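Local coordinates for protein pectate lyase 47 (Bacillus sp. TS-47, PDB 1VBL) that probably cleaves pectate, the polygalacturonate backbone of pectin, by eliminative lysis with the aid of bound calcium, as a thermostable member of polysaccharide lyase family 1, at residues N327-F332 / I358-N363; N298-F303 / S401-V406. One frame throughout, in Å; residues are numbered along the deposited sequence.

Contact 1. Residues N327-F332 / I358-N363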
loop_
_atom_site.group_PDB
_atom_site.type_symbol
_atom_site.label_atom_id
_atom_site.label_comp_id
_atom_site.label_asym_id
_atom_site.label_seq_id
_atom_site.Cartn_x
_atom_site.Cartn_y
_atom_site.Cartn_z
ATOM N N ASN A 327 1.315 -3.277 -21.118
ATOM C CA ASN A 327 2.429 -2.361 -21.304
ATOM C C ASN A 327 3.165 -1.873 -20.057
ATOM O O ASN A 327 3.313 -0.666 -19.844
ATOM C CB ASN A 327 1.927 -1.164 -22.117
ATOM C CG ASN A 327 1.347 -1.584 -23.459
ATOM O OD1 ASN A 327 1.128 -2.774 -23.701
ATOM N ND2 ASN A 327 1.090 -0.613 -24.334
ATOM N N ASN A 328 3.626 -2.815 -19.241
ATOM C CA ASN A 328 4.383 -2.480 -18.046
ATOM C C ASN A 328 5.841 -2.707 -18.409
ATOM O O ASN A 328 6.158 -3.593 -19.202
ATOM C CB ASN A 328 3.970 -3.366 -16.871
ATOM C CG ASN A 328 2.516 -3.189 -16.506
ATOM O OD1 ASN A 328 1.659 -3.978 -16.912
ATOM N ND2 ASN A 328 2.223 -2.136 -15.757
ATOM N N TYR A 329 6.720 -1.904 -17.825
ATOM C CA TYR A 329 8.147 -1.973 -18.116
ATOM C C TYR A 329 8.961 -2.343 -16.879
ATOM O O TYR A 329 8.868 -1.673 -15.850
ATOM C CB TYR A 329 8.597 -0.608 -18.640
ATOM C CG TYR A 329 9.937 -0.578 -19.339
ATOM C CD1 TYR A 329 10.025 -0.222 -20.681
ATOM C CD2 TYR A 329 11.120 -0.863 -18.652
ATOM C CE1 TYR A 329 11.254 -0.143 -21.329
ATOM C CE2 TYR A 329 12.363 -0.787 -19.294
ATOM C CZ TYR A 329 12.416 -0.423 -20.634
ATOM O OH TYR A 329 13.626 -0.338 -21.284
ATOM N N PHE A 330 9.765 -3.400 -16.989
ATOM C CA PHE A 330 10.605 -3.846 -15.876
ATOM C C PHE A 330 12.084 -3.648 -16.185
ATOM O O PHE A 330 12.548 -3.976 -17.277
ATOM C CB PHE A 330 10.398 -5.338 -15.574
ATOM C CG PHE A 330 9.044 -5.676 -15.024
ATOM C CD1 PHE A 330 7.945 -5.798 -15.868
ATOM C CD2 PHE A 330 8.878 -5.902 -13.659
ATOM C CE1 PHE A 330 6.699 -6.144 -15.363
ATOM C CE2 PHE A 330 7.636 -6.247 -13.138
ATOM C CZ PHE A 330 6.541 -6.371 -13.992
ATOM N N SER A 331 12.819 -3.131 -15.207
ATOM C CA SER A 331 14.251 -2.910 -15.355
ATOM C C SER A 331 14.974 -3.514 -14.155
ATOM O O SER A 331 14.623 -3.234 -13.012
ATOM C CB SER A 331 14.551 -1.412 -15.431
ATOM O OG SER A 331 15.939 -1.177 -15.572
ATOM N N PHE A 332 15.971 -4.351 -14.423
ATOM C CA PHE A 332 16.767 -4.993 -13.375
ATOM C C PHE A 332 18.236 -4.769 -13.733
ATOM O O PHE A 332 18.586 -4.778 -14.910
ATOM C CB PHE A 332 16.495 -6.502 -13.343
ATOM C CG PHE A 332 15.110 -6.871 -12.879
ATOM C CD1 PHE A 332 14.860 -7.133 -11.534
ATOM C CD2 PHE A 332 14.063 -6.986 -13.790
ATOM C CE1 PHE A 332 13.585 -7.508 -11.102
ATOM C CE2 PHE A 332 12.785 -7.360 -13.371
ATOM C CZ PHE A 332 12.545 -7.623 -12.025
ATOM N N ILE A 358 7.803 -5.386 -21.188
ATOM C CA ILE A 358 9.190 -5.277 -21.600
ATOM C C ILE A 358 10.057 -5.535 -20.381
ATOM O O ILE A 358 9.742 -5.085 -19.281
ATOM C CB ILE A 358 9.553 -3.872 -22.129
ATOM C CG1 ILE A 358 8.881 -3.623 -23.478
ATOM C CG2 ILE A 358 11.080 -3.747 -22.262
ATOM C CD1 ILE A 358 9.216 -2.251 -24.076
ATOM N N VAL A 359 11.135 -6.283 -20.574
ATOM C CA VAL A 359 12.070 -6.535 -19.490
ATOM C C VAL A 359 13.397 -5.984 -19.993
ATOM O O VAL A 359 13.806 -6.251 -21.125
ATOM C CB VAL A 359 12.199 -8.044 -19.147
ATOM C CG1 VAL A 359 12.795 -8.818 -20.317
ATOM C CG2 VAL A 359 13.058 -8.207 -17.905
ATOM N N ASP A 360 14.043 -5.179 -19.157
ATOM C CA ASP A 360 15.314 -4.554 -19.499
ATOM C C ASP A 360 16.369 -5.117 -18.556
ATOM O O ASP A 360 16.452 -4.706 -17.397
ATOM C CB ASP A 360 15.198 -3.038 -19.312
ATOM C CG ASP A 360 16.361 -2.277 -19.913
ATOM O OD1 ASP A 360 17.504 -2.775 -19.870
ATOM O OD2 ASP A 360 16.126 -1.157 -20.415
ATOM N N LEU A 361 17.164 -6.057 -19.057
ATOM C CA LEU A 361 18.208 -6.697 -18.261
ATOM C C LEU A 361 19.603 -6.425 -18.823
ATOM O O LEU A 361 19.752 -5.946 -19.948
ATOM C CB LEU A 361 17.978 -8.209 -18.226
ATOM C CG LEU A 361 16.580 -8.699 -17.843
ATOM C CD1 LEU A 361 16.558 -10.223 -17.873
ATOM C CD2 LEU A 361 16.207 -8.186 -16.464
ATOM N N PRO A 362 20.650 -6.730 -18.044
ATOM C CA PRO A 362 21.987 -6.475 -18.581
ATOM C C PRO A 362 22.282 -7.292 -19.838
ATOM O O PRO A 362 23.104 -6.893 -20.659
ATOM C CB PRO A 362 22.918 -6.808 -17.408
ATOM C CG PRO A 362 22.084 -7.652 -16.481
ATOM C CD PRO A 362 20.703 -7.079 -16.614
ATOM N N ASN A 363 21.586 -8.416 -19.998
ATOM C CA ASN A 363 21.790 -9.274 -21.157
ATOM C C ASN A 363 20.859 -8.892 -22.298
ATOM O O ASN A 363 20.759 -9.613 -23.293
ATOM C CB ASN A 363 21.578 -10.745 -20.777
ATOM C CG ASN A 363 20.119 -11.168 -20.838
ATOM O OD1 ASN A 363 19.219 -10.406 -20.494
ATOM N ND2 ASN A 363 19.884 -12.403 -21.267
#

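Contact 2. Residues N298-F303 / S401-V406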
loop_
_atom_site.group_PDB
_atom_site.type_symbol
_atom_site.label_atom_id
_atom_site.label_comp_id
_atom_site.label_asym_id
_atom_site.label_seq_id
_atom_site.Cartn_x
_atom_site.Cartn_y
_atom_site.Cartn_z
ATOM N N ASN A 298 1.018 0.412 -17.798
ATOM C CA ASN A 298 1.967 1.515 -17.851
ATOM C C ASN A 298 2.719 1.772 -16.549
ATOM O O ASN A 298 3.018 2.919 -16.219
ATOM C CB ASN A 298 1.246 2.794 -18.278
ATOM C CG ASN A 298 0.892 2.807 -19.756
ATOM O OD1 ASN A 298 0.127 3.659 -20.207
ATOM N ND2 ASN A 298 1.453 1.870 -20.518
ATOM N N ASN A 299 3.015 0.716 -15.800
ATOM C CA ASN A 299 3.759 0.889 -14.562
ATOM C C ASN A 299 5.220 0.611 -14.868
ATOM O O ASN A 299 5.531 -0.164 -15.773
ATOM C CB ASN A 299 3.257 -0.074 -13.489
ATOM C CG ASN A 299 1.844 0.240 -13.051
ATOM O OD1 ASN A 299 1.594 1.255 -12.390
ATOM N ND2 ASN A 299 0.906 -0.618 -13.433
ATOM N N TYR A 300 6.108 1.264 -14.127
ATOM C CA TYR A 300 7.540 1.083 -14.305
ATOM C C TYR A 300 8.110 0.474 -13.024
ATOM O O TYR A 300 7.949 1.038 -11.939
ATOM C CB TYR A 300 8.203 2.430 -14.605
ATOM C CG TYR A 300 9.712 2.357 -14.735
ATOM C CD1 TYR A 300 10.315 1.415 -15.570
ATOM C CD2 TYR A 300 10.536 3.231 -14.024
ATOM C CE1 TYR A 300 11.705 1.342 -15.695
ATOM C CE2 TYR A 300 11.928 3.166 -14.138
ATOM C CZ TYR A 300 12.504 2.222 -14.971
ATOM O OH TYR A 300 13.873 2.141 -15.070
ATOM N N TYR A 301 8.748 -0.687 -13.158
ATOM C CA TYR A 301 9.336 -1.401 -12.023
ATOM C C TYR A 301 10.845 -1.388 -12.229
ATOM O O TYR A 301 11.341 -1.845 -13.258
ATOM C CB TYR A 301 8.830 -2.849 -11.972
ATOM C CG TYR A 301 7.322 -2.989 -11.994
ATOM C CD1 TYR A 301 6.607 -2.838 -13.181
ATOM C CD2 TYR A 301 6.609 -3.271 -10.827
ATOM C CE1 TYR A 301 5.219 -2.962 -13.209
ATOM C CE2 TYR A 301 5.215 -3.396 -10.844
ATOM C CZ TYR A 301 4.531 -3.238 -12.039
ATOM O OH TYR A 301 3.158 -3.333 -12.071
ATOM N N GLU A 302 11.571 -0.877 -11.240
ATOM C CA GLU A 302 13.018 -0.749 -11.348
ATOM C C GLU A 302 13.703 -1.309 -10.114
ATOM O O GLU A 302 13.423 -0.883 -8.994
ATOM C CB GLU A 302 13.344 0.736 -11.536
ATOM C CG GLU A 302 14.804 1.105 -11.614
ATOM C CD GLU A 302 14.973 2.603 -11.782
ATOM O OE1 GLU A 302 14.909 3.097 -12.928
ATOM O OE2 GLU A 302 15.148 3.291 -10.760
ATOM N N PHE A 303 14.611 -2.260 -10.322
ATOM C CA PHE A 303 15.294 -2.887 -9.200
ATOM C C PHE A 303 16.803 -2.990 -9.361
ATOM O O PHE A 303 17.310 -3.274 -10.446
ATOM C CB PHE A 303 14.724 -4.290 -8.963
ATOM C CG PHE A 303 13.219 -4.343 -8.949
ATOM C CD1 PHE A 303 12.507 -4.546 -10.127
ATOM C CD2 PHE A 303 12.512 -4.175 -7.757
ATOM C CE1 PHE A 303 11.111 -4.585 -10.127
ATOM C CE2 PHE A 303 11.120 -4.212 -7.744
ATOM C CZ PHE A 303 10.416 -4.419 -8.934
ATOM N N SER A 401 7.736 3.938 -23.945
ATOM C CA SER A 401 7.620 5.318 -23.469
ATOM C C SER A 401 7.365 5.399 -21.958
ATOM O O SER A 401 7.487 6.470 -21.354
ATOM C CB SER A 401 6.473 6.025 -24.199
ATOM O OG SER A 401 6.686 6.027 -25.599
ATOM N N VAL A 402 7.023 4.267 -21.349
ATOM C CA VAL A 402 6.706 4.226 -19.923
ATOM C C VAL A 402 7.769 4.718 -18.932
ATOM O O VAL A 402 7.473 5.550 -18.082
ATOM C CB VAL A 402 6.235 2.804 -19.512
ATOM C CG1 VAL A 402 6.111 2.696 -17.991
ATOM C CG2 VAL A 402 4.881 2.511 -20.166
ATOM N N PRO A 403 9.015 4.222 -19.028
ATOM C CA PRO A 403 10.051 4.673 -18.086
ATOM C C PRO A 403 10.234 6.191 -17.999
ATOM O O PRO A 403 10.201 6.768 -16.912
ATOM C CB PRO A 403 11.310 3.974 -18.596
ATOM C CG PRO A 403 10.764 2.693 -19.171
ATOM C CD PRO A 403 9.547 3.187 -19.932
ATOM N N ALA A 404 10.437 6.831 -19.144
ATOM C CA ALA A 404 10.640 8.276 -19.170
ATOM C C ALA A 404 9.441 9.014 -18.580
ATOM O O ALA A 404 9.597 9.928 -17.771
ATOM C CB ALA A 404 10.893 8.740 -20.603
ATOM N N LEU A 405 8.244 8.608 -18.984
ATOM C CA LEU A 405 7.021 9.233 -18.504
ATOM C C LEU A 405 6.816 9.083 -16.995
ATOM O O LEU A 405 6.579 10.066 -16.287
ATOM C CB LEU A 405 5.812 8.639 -19.232
ATOM C CG LEU A 405 4.462 9.199 -18.789
ATOM C CD1 LEU A 405 4.414 10.693 -19.094
ATOM C CD2 LEU A 405 3.337 8.470 -19.504
ATOM N N VAL A 406 6.904 7.850 -16.509
ATOM C CA VAL A 406 6.707 7.575 -15.091
ATOM C C VAL A 406 7.785 8.226 -14.229
ATOM O O VAL A 406 7.484 8.808 -13.190
ATOM C CB VAL A 406 6.670 6.050 -14.828
ATOM C CG1 VAL A 406 6.594 5.769 -13.328
ATOM C CG2 VAL A 406 5.460 5.437 -15.529
#

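Contact 1. Residues N327-F332 / I358-N363
Tyr-329 spans two residues of the neighbouring strand, Ile-358 beneath its ring and Asp-360 at its hydroxyl end. With CG anti to the backbone N (chi1 -164°), the ring sets off beside the carbonyl carbon and lies over Ile-358. Ile-358 approaches one ring face with its CG2 branch, 4.0 Å from the Tyr-329 ring centroid and displaced toward the rim, nearest at CE1, a CH-pi contact. The phenol OH donates to Asp-360 OD2 at 2.8 Å, reaching that oxygen on its anti side and close to the carboxylate plane, with ring and carboxylate turned 48° apart. Asp-360 CB also packs against Tyr-329 CE2, at 3.6 Å.

The opposite face carries Phe-330 and Val-359; at the strand ends Phe-332 and Leu-361 run side by side, pointing the same way, with CB of Phe-332 3.6 Å from CD2 of Leu-361. The Phe-330 ring offers its edge to Ile-358 O, whereas its stacked partner is Tyr-301 of the preceding strand.

Underneath, strands 329-332 and 358-361 run parallel at 14°, their axes 4.6 Å apart. Ile-358 O accepts from Phe-330 N (2.8 Å) and Asp-360 O from Phe-332 N, while Asn-328 O accepts from Ile-358 N and Phe-330 O from Asp-360 N (2.7 Å). This alternating ladder, repeated from strand to strand, is that of the parallel beta-helix of the pectate lyase family, joining two successive coils.

An alanine in place of Tyr-329 would probably leave Asp-360 OD2 without its phenol donor and open a gap above Ile-358 CG2. The chemistry is thus divided: backbone bonds set the register, aliphatic and aromatic groups pack on both faces, and one side-chain hydrogen bond ties neighbouring coils on the Tyr-329 face, where the phenol would be expected to favour a charged Asp-360.

Contact 2. Residues N298-F303 / S401-V406
Pro-403 lies over one face of the Tyr-300 ring, with CB 4.1 Å from the ring centroid and 17° off its normal, offset toward the rim. Tyr-300 CG is anti to its backbone N (chi1 177°), which starts the ring off beside the carbonyl carbon, where the proline meets it. The two side chains cross at about a right angle, and Pro-403 CG sits 3.8 Å from Tyr-300 CE1. Packing is tightest where two valines one helical turn apart meet Asn-298: Val-402 CG2 is 3.5 Å from Asn-298 ND2, and Val-406 CG2 3.6 Å from Asn-298 O. Their CG1 methyls rest on Tyr-300 CB. The methyl touch on ND2 is van der Waals; the amide's polar atoms are satisfied elsewhere, OD1 by His-397 N and ND2 by Asn-327 O.

Helix 402-409 thus lies across the outside of the parallel beta-helix, its segment 402-406 crossing strand 300-303 at -91° with axes 8.8 Å apart. No hydrogen bond joins the two segments.

Away from the valines the contact loosens. Pro-403 is partly exposed, while the far end of Tyr-300 turns to its own strand, its OH donating to Glu-302 OE1 at 2.6 Å. The carboxylate of this partly exposed glutamate has a second tie through OE2, a salt bridge to Lys-280.

Overall arrangement
Contacts 1 and 2 share one run of parallel strands, 293-303, 322-332 and 351-361, and their centres lie about 9 Å apart. Ser-331 joins them: its N is 2.8 Å from Tyr-301 O and its O 2.9 Å from Phe-303 N, both probable hydrogen bonds. Phe-332 CE1 and Phe-303 CD1 pack at 3.3 Å in a stack between coils. On the helix side, Pro-403 of contact 2 also touches Tyr-329 of contact 1, so this one residue meets side chains of both strands, Tyr-300 and Tyr-329. Contact 1 adds the next coil; contact 2 brings a late segment back onto the coils. Both lie away from the calcium site formed by Asp-190, Asp-229 and Asp-233.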